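Leucyl-trna synthetase (Plasmodium knowlesi, PDB 5FOF) attaches leucine to its cognate tRNA at the expense of ATP, and is represented here by its editing domain, which probably removes wrongly attached amino acids from the tRNA by hydrolysis. Local coordinates at residues Val180-Tyr185 with Leu194-Met199. Numbering follows the deposited sequence.
Sequences VGLRTY and LYILPM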
loop_
_atom_site.group_PDB
_atom_site.type_symbol
_atom_site.label_atom_id
_atom_site.label_comp_id
_atom_site.label_asym_id
_atom_site.label_seq_id
_atom_site.Cartn_x
_atom_site.Cartn_y
_atom_site.Cartn_z
ATOM N N VAL A 180 7.927 1.831 -10.138
ATOM C CA VAL A 180 6.931 1.334 -11.090
ATOM C C VAL A 180 7.479 0.141 -11.881
ATOM O O VAL A 180 8.642 0.116 -12.274
ATOM C CB VAL A 180 6.409 2.463 -12.004
ATOM C CG1 VAL A 180 5.630 1.933 -13.207
ATOM C CG2 VAL A 180 5.507 3.375 -11.193
ATOM N N GLY A 181 6.621 -0.852 -12.072
ATOM C CA GLY A 181 6.981 -2.093 -12.727
ATOM C C GLY A 181 7.570 -3.183 -11.849
ATOM O O GLY A 181 7.699 -4.309 -12.317
ATOM N N LEU A 182 7.928 -2.876 -10.598
ATOM C CA LEU A 182 8.442 -3.904 -9.693
ATOM C C LEU A 182 7.415 -4.982 -9.480
ATOM O O LEU A 182 6.244 -4.690 -9.222
ATOM C CB LEU A 182 8.808 -3.366 -8.314
ATOM C CG LEU A 182 10.279 -3.182 -7.974
ATOM C CD1 LEU A 182 10.397 -2.943 -6.468
ATOM C CD2 LEU A 182 11.156 -4.356 -8.414
ATOM N N ARG A 183 7.883 -6.222 -9.565
ATOM C CA ARG A 183 7.056 -7.393 -9.350
ATOM C C ARG A 183 6.863 -7.484 -7.847
ATOM O O ARG A 183 7.818 -7.348 -7.095
ATOM C CB ARG A 183 7.754 -8.648 -9.891
ATOM C CG ARG A 183 6.795 -9.723 -10.360
ATOM C CD ARG A 183 7.498 -11.038 -10.653
ATOM N NE ARG A 183 6.580 -12.162 -10.470
ATOM C CZ ARG A 183 6.916 -13.448 -10.550
ATOM N NH1 ARG A 183 8.167 -13.813 -10.835
ATOM N NH2 ARG A 183 5.985 -14.381 -10.354
ATOM N N THR A 184 5.619 -7.680 -7.424
ATOM C CA THR A 184 5.244 -7.616 -6.017
ATOM C C THR A 184 4.156 -8.632 -5.713
ATOM O O THR A 184 3.403 -9.052 -6.606
ATOM C CB THR A 184 4.743 -6.199 -5.610
ATOM O OG1 THR A 184 3.718 -5.745 -6.508
ATOM C CG2 THR A 184 5.887 -5.182 -5.616
ATOM N N TYR A 185 4.064 -9.036 -4.454
ATOM C CA TYR A 185 2.932 -9.854 -4.037
ATOM C C TYR A 185 2.463 -9.456 -2.646
ATOM O O TYR A 185 3.166 -8.768 -1.923
ATOM C CB TYR A 185 3.299 -11.343 -4.124
ATOM C CG TYR A 185 4.358 -11.808 -3.157
ATOM C CD1 TYR A 185 5.720 -11.720 -3.476
ATOM C CD2 TYR A 185 4.008 -12.363 -1.939
ATOM C CE1 TYR A 185 6.699 -12.169 -2.591
ATOM C CE2 TYR A 185 4.970 -12.809 -1.044
ATOM C CZ TYR A 185 6.314 -12.716 -1.373
ATOM O OH TYR A 185 7.256 -13.151 -0.469
ATOM N N LEU A 194 1.732 -9.276 -8.985
ATOM C CA LEU A 194 1.193 -7.916 -8.938
ATOM C C LEU A 194 2.314 -6.961 -9.226
ATOM O O LEU A 194 3.434 -7.188 -8.787
ATOM C CB LEU A 194 0.631 -7.594 -7.557
ATOM C CG LEU A 194 -0.203 -8.705 -6.912
ATOM C CD1 LEU A 194 -0.853 -8.164 -5.643
ATOM C CD2 LEU A 194 -1.232 -9.304 -7.870
ATOM N N TYR A 195 2.015 -5.901 -9.968
ATOM C CA TYR A 195 3.026 -4.943 -10.378
ATOM C C TYR A 195 2.727 -3.581 -9.758
ATOM O O TYR A 195 1.573 -3.289 -9.371
ATOM C CB TYR A 195 3.101 -4.863 -11.904
ATOM C CG TYR A 195 3.615 -6.141 -12.550
ATOM C CD1 TYR A 195 2.757 -7.201 -12.825
ATOM C CD2 TYR A 195 4.967 -6.292 -12.881
ATOM C CE1 TYR A 195 3.228 -8.382 -13.398
ATOM C CE2 TYR A 195 5.445 -7.462 -13.457
ATOM C CZ TYR A 195 4.576 -8.513 -13.715
ATOM O OH TYR A 195 5.038 -9.685 -14.297
ATOM N N ILE A 196 3.778 -2.763 -9.646
ATOM C CA ILE A 196 3.642 -1.410 -9.143
ATOM C C ILE A 196 3.285 -0.532 -10.337
ATOM O O ILE A 196 4.021 -0.489 -11.332
ATOM C CB ILE A 196 4.900 -0.951 -8.395
ATOM C CG1 ILE A 196 5.088 -1.837 -7.160
ATOM C CG2 ILE A 196 4.788 0.503 -7.922
ATOM C CD1 ILE A 196 6.287 -1.484 -6.313
ATOM N N LEU A 197 2.121 0.104 -10.248
ATOM C CA LEU A 197 1.598 0.971 -11.293
ATOM C C LEU A 197 1.524 2.394 -10.766
ATOM O O LEU A 197 1.417 2.594 -9.555
ATOM C CB LEU A 197 0.194 0.527 -11.702
ATOM C CG LEU A 197 0.040 -0.787 -12.464
ATOM C CD1 LEU A 197 -1.395 -0.913 -12.940
ATOM C CD2 LEU A 197 1.007 -0.905 -13.641
ATOM N N PRO A 198 1.557 3.391 -11.665
ATOM C CA PRO A 198 1.545 4.787 -11.254
ATOM C C PRO A 198 0.144 5.375 -11.152
ATOM O O PRO A 198 -0.625 5.248 -12.096
ATOM C CB PRO A 198 2.306 5.461 -12.388
ATOM C CG PRO A 198 1.937 4.669 -13.591
ATOM C CD PRO A 198 1.698 3.266 -13.125
ATOM N N MET A 199 -0.176 6.002 -10.016
ATOM C CA MET A 199 -1.419 6.805 -9.859
ATOM C C MET A 199 -1.068 8.233 -9.368
ATOM O O MET A 199 -0.560 8.404 -8.267
ATOM C CB MET A 199 -2.397 6.122 -8.900
ATOM C CG MET A 199 -3.685 6.912 -8.675
ATOM S SD MET A 199 -4.940 6.095 -7.663
ATOM C CE MET A 199 -5.980 5.313 -8.873
#
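Thr184 and Leu194 bond backbone to backbone in both directions, and this hydrogen-bonded antiparallel pair belongs to a beta hairpin, strands 183-185 and 194-198, within the mixed sheet of the editing domain. Thr184 N reaches Leu194 O at 2.6 Å, and Leu194 N returns a bond of 2.9 Å to Thr184 O. The threonine then adds a grip of its own. A chi1 of 52° tucks OG1 back over its own main chain, from where it donates to Leu194 O at 2.7 Å, well above the carbonyl plane, so one oxygen takes two donors from a single residue.

Beyond the non-hydrogen-bonded pair Arg183-Tyr195, the 180-185 segment leaves regular strand geometry but keeps its hold on the partner. Ile196 N reaches Leu182 O at 3.2 Å with a bent N-H (138° at the hydrogen), whereas Gly181 N gives Ile196 O a nearly straight bond of 2.7 Å (175°).

Apolar contacts surround these bonds. Ile196 sends CG1 and CD1 against Thr184 CG2, the side chains crossing at about a right angle, while its CD1 also meets Leu182 CB at 3.7 Å; Leu182 in turn packs on helix 43-55. Farther along, Val180 CG2 touches Pro198 CB, and Pro198 lies against Ile228 of helix 219-230. Where Arg183 and Tyr195 share a face of the sheet, Arg183 CG comes obliquely to within 4.1 Å of Tyr195 CE2, on a ring that also stacks with Phe245. At that ring's edge, in its plane, Gly181 O lies 3.4 Å from Tyr195 CD2.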